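Local atomic coordinates of quinone oxidoreductase (PDB entry 3TQH), a protein that binds NADPH and probably uses it to reduce quinones, as a member of the medium-chain dehydrogenase/reductase family. Residues H204-D207 / F208-I212; L275-L278 / G279-S283. All coordinates share one frame; numbering follows the deposited sequence.

How the contacts relate
Contact 1 (204-212) and contact 2 (275-283) are both local, each within one continuous run of chain, and they do not touch: their centres lie 34 Å apart and their nearest atoms about 24 Å. Contact 1 caps the short helix following strand 199-202, an outermost strand of the parallel nucleotide-binding sheet. Contact 2 forms two turns of helix 272-283, which follows the strand at the other outer position, 262-264. Neither touches the bound NADPH, and they stand at different distances from it. The Phe208 side chain is about 7 Å from the cofactor and about 5 Å from that of Tyr203, an NADPH-binding residue; the Leu278 side chain is about 12 Å from the cofactor.

Contact 1: residues H204-D207 / F208-I212; sequences HEED and FLLAI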
ATOM      1  N   HIS A 204       8.945   8.241  19.900  1.00 20.89           N
ATOM      2  CA  HIS A 204      10.254   8.873  20.122  1.00 23.16           C
ATOM      3  C   HIS A 204      10.514   9.151  21.593  1.00 25.38           C
ATOM      4  O   HIS A 204      11.664   9.263  22.012  1.00 27.20           O
ATOM      5  CB  HIS A 204      10.361  10.200  19.367  1.00 23.60           C
ATOM      6  CG  HIS A 204      10.150  10.076  17.893  1.00 22.41           C
ATOM      7  ND1 HIS A 204      10.862   9.193  17.113  1.00 21.89           N
ATOM      8  CD2 HIS A 204       9.304  10.723  17.057  1.00 21.84           C
ATOM      9  CE1 HIS A 204      10.463   9.300  15.857  1.00 21.24           C
ATOM     10  NE2 HIS A 204       9.521  10.225  15.796  1.00 20.88           N
ATOM     11  N   GLU A 205       9.444   9.270  22.373  1.00 25.97           N
ATOM     12  CA  GLU A 205       9.535   9.787  23.740  1.00 28.55           C
ATOM     13  C   GLU A 205       9.820   8.672  24.750  1.00 29.08           C
ATOM     14  O   GLU A 205      10.519   8.887  25.732  1.00 30.99           O
ATOM     15  CB  GLU A 205       8.238  10.519  24.093  1.00 28.82           C
ATOM     16  CG  GLU A 205       8.421  11.705  25.015  1.00 32.87           C
ATOM     17  CD  GLU A 205       7.196  12.629  25.057  1.00 35.18           C
ATOM     18  OE1 GLU A 205       6.089  12.193  24.633  1.00 34.55           O
ATOM     19  OE2 GLU A 205       7.351  13.790  25.519  1.00 36.54           O
ATOM     20  N   GLU A 206       9.266   7.487  24.504  1.00 27.75           N
ATOM     21  CA  GLU A 206       9.523   6.312  25.338  1.00 28.55           C
ATOM     22  C   GLU A 206       9.219   5.023  24.577  1.00 26.49           C
ATOM     23  O   GLU A 206       8.585   5.046  23.522  1.00 24.74           O
ATOM     24  CB  GLU A 206       8.674   6.347  26.616  1.00 29.75           C
ATOM     25  CG  GLU A 206       7.164   6.120  26.379  1.00 29.11           C
ATOM     26  CD  GLU A 206       6.356   5.966  27.671  1.00 31.82           C
ATOM     27  OE1 GLU A 206       6.956   5.890  28.776  1.00 33.48           O
ATOM     28  OE2 GLU A 206       5.108   5.924  27.569  1.00 31.38           O
ATOM     29  N   ASP A 207       9.681   3.910  25.138  1.00 26.99           N
ATOM     30  CA  ASP A 207       9.352   2.575  24.651  1.00 25.85           C
ATOM     31  C   ASP A 207       7.833   2.456  24.578  1.00 24.27           C
ATOM     32  O   ASP A 207       7.142   2.660  25.574  1.00 25.12           O
ATOM     33  CB  ASP A 207       9.957   1.529  25.602  1.00 27.29           C
ATOM     34  CG  ASP A 207       9.579   0.086  25.248  1.00 27.97           C
ATOM     35  OD1 ASP A 207       9.132  -0.191  24.108  1.00 27.65           O
ATOM     36  OD2 ASP A 207       9.741  -0.786  26.141  1.00 31.92           O
ATOM     37  N   PHE A 208       7.315   2.147  23.392  1.00 22.35           N
ATOM     38  CA  PHE A 208       5.869   2.098  23.186  1.00 21.04           C
ATOM     39  C   PHE A 208       5.194   1.070  24.086  1.00 21.49           C
ATOM     40  O   PHE A 208       4.026   1.236  24.435  1.00 21.75           O
ATOM     41  CB  PHE A 208       5.517   1.844  21.714  1.00 19.20           C
ATOM     42  CG  PHE A 208       5.841   0.461  21.236  1.00 17.93           C
ATOM     43  CD1 PHE A 208       4.920  -0.576  21.391  1.00 16.84           C
ATOM     44  CD2 PHE A 208       7.056   0.192  20.633  1.00 17.23           C
ATOM     45  CE1 PHE A 208       5.211  -1.859  20.964  1.00 16.28           C
ATOM     46  CE2 PHE A 208       7.358  -1.086  20.195  1.00 17.77           C
ATOM     47  CZ  PHE A 208       6.431  -2.123  20.364  1.00 16.95           C
ATOM     48  N   LEU A 209       5.917   0.012  24.457  1.00 22.00           N
ATOM     49  CA  LEU A 209       5.374  -1.000  25.362  1.00 22.73           C
ATOM     50  C   LEU A 209       4.956  -0.386  26.702  1.00 24.30           C
ATOM     51  O   LEU A 209       3.920  -0.751  27.256  1.00 24.51           O
ATOM     52  CB  LEU A 209       6.386  -2.125  25.609  1.00 23.50           C
ATOM     53  CG  LEU A 209       6.712  -3.049  24.431  1.00 22.80           C
ATOM     54  CD1 LEU A 209       7.731  -4.102  24.857  1.00 23.13           C
ATOM     55  CD2 LEU A 209       5.453  -3.712  23.874  1.00 21.55           C
ATOM     56  N   LEU A 210       5.763   0.547  27.210  1.00 25.41           N
ATOM     57  CA  LEU A 210       5.496   1.192  28.496  1.00 27.20           C
ATOM     58  C   LEU A 210       4.213   2.014  28.481  1.00 26.82           C
ATOM     59  O   LEU A 210       3.552   2.151  29.504  1.00 28.35           O
ATOM     60  CB  LEU A 210       6.665   2.090  28.901  1.00 28.78           C
ATOM     61  CG  LEU A 210       8.001   1.385  29.165  1.00 30.24           C
ATOM     62  CD1 LEU A 210       9.092   2.416  29.402  1.00 31.71           C
ATOM     63  CD2 LEU A 210       7.900   0.422  30.344  1.00 31.33           C
ATOM     64  N   ALA A 211       3.870   2.554  27.318  1.00 25.14           N
ATOM     65  CA  ALA A 211       2.667   3.361  27.152  1.00 24.68           C
ATOM     66  C   ALA A 211       1.393   2.513  27.063  1.00 23.90           C
ATOM     67  O   ALA A 211       0.292   3.037  27.246  1.00 24.25           O
ATOM     68  CB  ALA A 211       2.804   4.246  25.913  1.00 23.33           C
ATOM     69  N   ILE A 212       1.535   1.218  26.771  1.00 22.94           N
ATOM     70  CA  ILE A 212       0.379   0.328  26.625  1.00 22.27           C
ATOM     71  C   ILE A 212      -0.028  -0.288  27.967  1.00 24.26           C
ATOM     72  O   ILE A 212       0.716  -1.068  28.556  1.00 24.65           O
ATOM     73  CB  ILE A 212       0.642  -0.768  25.571  1.00 20.78           C
ATOM     74  CG1 ILE A 212       0.746  -0.128  24.184  1.00 18.61           C
ATOM     75  CG2 ILE A 212      -0.464  -1.821  25.584  1.00 19.78           C
ATOM     76  CD1 ILE A 212       1.057  -1.104  23.091  1.00 17.48           C
TER
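The Phe208 ring receives Asp207 obliquely, with Asp207 OD1 4.1 Å from Phe208 CD2, while Leu209 CG lies over one face, displaced toward the rim. His159 adds an edge-to-face partner, and Ile201 and Leu157 supply the apolar surroundings that suit a buried phenylalanine next to the sheet. The second flat group, the Asp207 carboxylate, sits across the start of helix 208-211. With CG trans to the backbone N (chi1 175°), OD1 is carried forward to accept from Leu209 N at 3.2 Å, a fairly straight (159°) but weak bond. Asp207 is thus the N-cap, and its OD2 rests 3.7 Å from Leu209 CB. The backbone supports the same turn: Leu210 N reaches Asp207 O at 3.0 Å, though the bond is bent and weak. Glu206 lies alongside the helix on apolar atoms. With CG between the backbone N and the carbonyl carbon (chi1 70°) and the chain extended beyond it, OE1 comes 3.8 Å from Leu210 CB and OE2 3.3 Å from Ala211 CB; the small alanine lets the carboxylate come this near. This short, weakly bonded helix belongs to the Rossmann-type crossover from strand 199-202 to strand 216-221. Aspartate, short and with a carboxylate oxygen to offer, suits an amide with no earlier helix carbonyl to bond, and the first-turn amides would probably stabilise a negative charge on Asp207.

Contact 2: residues L275-L278 / G279-S283; sequences LHYL and GKLVS
Leu275 O accepts the Gly279 amide at 2.9 Å, with an N-H...O angle of 162°, and this is the shortest of four successive i to i+4 bonds along the helix. Lys280 N bonds to His276 O, Leu281 N to Tyr277 O and Val282 N to Leu278 O, so the carbonyls of 275-278 and the amides of 279-282 are paired in regular alpha-helical fashion. Gly279 is buried, and having no side chain it puts no atom where a CB would stand close to Leu275 O. Side chains add a contact on one flank. Leu281 lies over one face of the Tyr277 ring, its CG 4.3 Å above the plane and offset toward the rim, while Leu281 CD1 reaches Tyr277 CE2 at 3.8 Å. With Tyr277 CG trans to the backbone N (chi1 173°) the ring stands out from the helix, and Leu281, one turn on, leans back so that its CG and CD1 meet it; the aromatic suits an exposed site because its face shields a leucine and its hydroxyl can meet water. This helix, 272-283, follows strand 262-264 of the Rossmann-type domain, and Leu278 and Leu281 pack on Leu172 of helix 164-175, the helix that begins at the NADPH-binding residues Gly164 and Val165. Branched Val282 also fits closely: CG2 comes 3.2 Å from Leu278 O, and the side chain touches Leu126. Lys280 sends an extended chain away from the helix, as befits an exposed residue. At the last turn, Ser283 OG donates to Lys280 O at 2.6 Å, approaching that carbonyl from the side (C=O...OG angle 114°).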
ATOM      1  N   LEU A 275     -11.992  -4.543  -2.923  1.00 18.84           N
ATOM      2  CA  LEU A 275     -11.692  -3.252  -3.524  1.00 18.41           C
ATOM      3  C   LEU A 275     -12.973  -2.497  -3.911  1.00 19.79           C
ATOM      4  O   LEU A 275     -13.050  -1.286  -3.732  1.00 19.44           O
ATOM      5  CB  LEU A 275     -10.763  -3.417  -4.732  1.00 18.78           C
ATOM      6  CG  LEU A 275     -10.159  -2.128  -5.309  1.00 18.13           C
ATOM      7  CD1 LEU A 275      -9.398  -1.340  -4.256  1.00 14.92           C
ATOM      8  CD2 LEU A 275      -9.263  -2.455  -6.489  1.00 18.60           C
ATOM      9  N   HIS A 276     -13.962  -3.214  -4.445  1.00 21.70           N
ATOM     10  CA  HIS A 276     -15.318  -2.679  -4.638  1.00 23.50           C
ATOM     11  C   HIS A 276     -15.823  -2.059  -3.337  1.00 22.67           C
ATOM     12  O   HIS A 276     -16.351  -0.938  -3.326  1.00 22.65           O
ATOM     13  CB  HIS A 276     -16.305  -3.794  -5.032  1.00 25.58           C
ATOM     14  CG  HIS A 276     -16.481  -3.984  -6.509  1.00 28.74           C
ATOM     15  ND1 HIS A 276     -16.843  -2.961  -7.359  1.00 31.47           N
ATOM     16  CD2 HIS A 276     -16.415  -5.101  -7.276  1.00 31.27           C
ATOM     17  CE1 HIS A 276     -16.957  -3.430  -8.591  1.00 33.13           C
ATOM     18  NE2 HIS A 276     -16.705  -4.726  -8.568  1.00 32.98           N
ATOM     19  N   TYR A 277     -15.655  -2.813  -2.251  1.00 21.80           N
ATOM     20  CA  TYR A 277     -16.095  -2.406  -0.917  1.00 21.52           C
ATOM     21  C   TYR A 277     -15.352  -1.159  -0.437  1.00 19.68           C
ATOM     22  O   TYR A 277     -15.980  -0.183  -0.028  1.00 19.89           O
ATOM     23  CB  TYR A 277     -15.915  -3.571   0.070  1.00 21.30           C
ATOM     24  CG  TYR A 277     -16.168  -3.221   1.514  1.00 22.26           C
ATOM     25  CD1 TYR A 277     -17.462  -3.021   1.987  1.00 24.91           C
ATOM     26  CD2 TYR A 277     -15.116  -3.104   2.413  1.00 21.91           C
ATOM     27  CE1 TYR A 277     -17.701  -2.704   3.313  1.00 25.14           C
ATOM     28  CE2 TYR A 277     -15.348  -2.786   3.750  1.00 22.84           C
ATOM     29  CZ  TYR A 277     -16.642  -2.586   4.187  1.00 24.24           C
ATOM     30  OH  TYR A 277     -16.873  -2.271   5.502  1.00 25.63           O
ATOM     31  N   LEU A 278     -14.022  -1.190  -0.509  1.00 17.99           N
ATOM     32  CA  LEU A 278     -13.201  -0.054  -0.092  1.00 16.61           C
ATOM     33  C   LEU A 278     -13.517   1.206  -0.898  1.00 17.28           C
ATOM     34  O   LEU A 278     -13.609   2.297  -0.338  1.00 17.14           O
ATOM     35  CB  LEU A 278     -11.713  -0.390  -0.205  1.00 15.15           C
ATOM     36  CG  LEU A 278     -11.203  -1.465   0.756  1.00 14.42           C
ATOM     37  CD1 LEU A 278      -9.748  -1.789   0.452  1.00 13.71           C
ATOM     38  CD2 LEU A 278     -11.373  -1.030   2.203  1.00 13.02           C
ATOM     39  N   GLY A 279     -13.683   1.048  -2.208  1.00 18.12           N
ATOM     40  CA  GLY A 279     -14.007   2.169  -3.076  1.00 19.27           C
ATOM     41  C   GLY A 279     -15.371   2.778  -2.791  1.00 20.71           C
ATOM     42  O   GLY A 279     -15.549   3.990  -2.896  1.00 21.11           O
ATOM     43  N   LYS A 280     -16.337   1.936  -2.439  1.00 21.81           N
ATOM     44  CA  LYS A 280     -17.674   2.409  -2.080  1.00 23.75           C
ATOM     45  C   LYS A 280     -17.617   3.294  -0.828  1.00 22.99           C
ATOM     46  O   LYS A 280     -18.189   4.388  -0.803  1.00 23.79           O
ATOM     47  CB  LYS A 280     -18.618   1.227  -1.850  1.00 25.07           C
ATOM     48  CG  LYS A 280     -20.090   1.590  -1.955  1.00 28.62           C
ATOM     49  CD  LYS A 280     -20.978   0.350  -1.895  1.00 31.34           C
ATOM     50  CE  LYS A 280     -22.429   0.697  -2.162  1.00 34.91           C
ATOM     51  NZ  LYS A 280     -23.312  -0.466  -1.911  1.00 37.71           N
ATOM     52  N   LEU A 281     -16.911   2.813   0.197  1.00 21.46           N
ATOM     53  CA  LEU A 281     -16.698   3.565   1.433  1.00 20.81           C
ATOM     54  C   LEU A 281     -16.118   4.937   1.142  1.00 20.63           C
ATOM     55  O   LEU A 281     -16.595   5.940   1.669  1.00 21.36           O
ATOM     56  CB  LEU A 281     -15.754   2.814   2.383  1.00 19.14           C
ATOM     57  CG  LEU A 281     -16.228   1.507   3.030  1.00 19.17           C
ATOM     58  CD1 LEU A 281     -15.156   0.992   3.989  1.00 16.69           C
ATOM     59  CD2 LEU A 281     -17.561   1.674   3.755  1.00 19.90           C
ATOM     60  N   VAL A 282     -15.093   4.983   0.293  1.00 20.06           N
ATOM     61  CA  VAL A 282     -14.459   6.257  -0.049  1.00 20.00           C
ATOM     62  C   VAL A 282     -15.426   7.202  -0.762  1.00 22.09           C
ATOM     63  O   VAL A 282     -15.447   8.395  -0.472  1.00 22.48           O
ATOM     64  CB  VAL A 282     -13.200   6.066  -0.914  1.00 19.03           C
ATOM     65  CG1 VAL A 282     -12.567   7.418  -1.228  1.00 18.87           C
ATOM     66  CG2 VAL A 282     -12.204   5.159  -0.215  1.00 17.14           C
ATOM     67  N   SER A 283     -16.228   6.667  -1.680  1.00 23.84           N
ATOM     68  CA  SER A 283     -17.206   7.478  -2.411  1.00 26.36           C
ATOM     69  C   SER A 283     -18.327   7.991  -1.510  1.00 27.91           C
ATOM     70  O   SER A 283     -18.885   9.051  -1.765  1.00 29.67           O
ATOM     71  CB  SER A 283     -17.801   6.701  -3.587  1.00 27.65           C
ATOM     72  OG  SER A 283     -18.416   5.501  -3.154  1.00 28.75           O
TER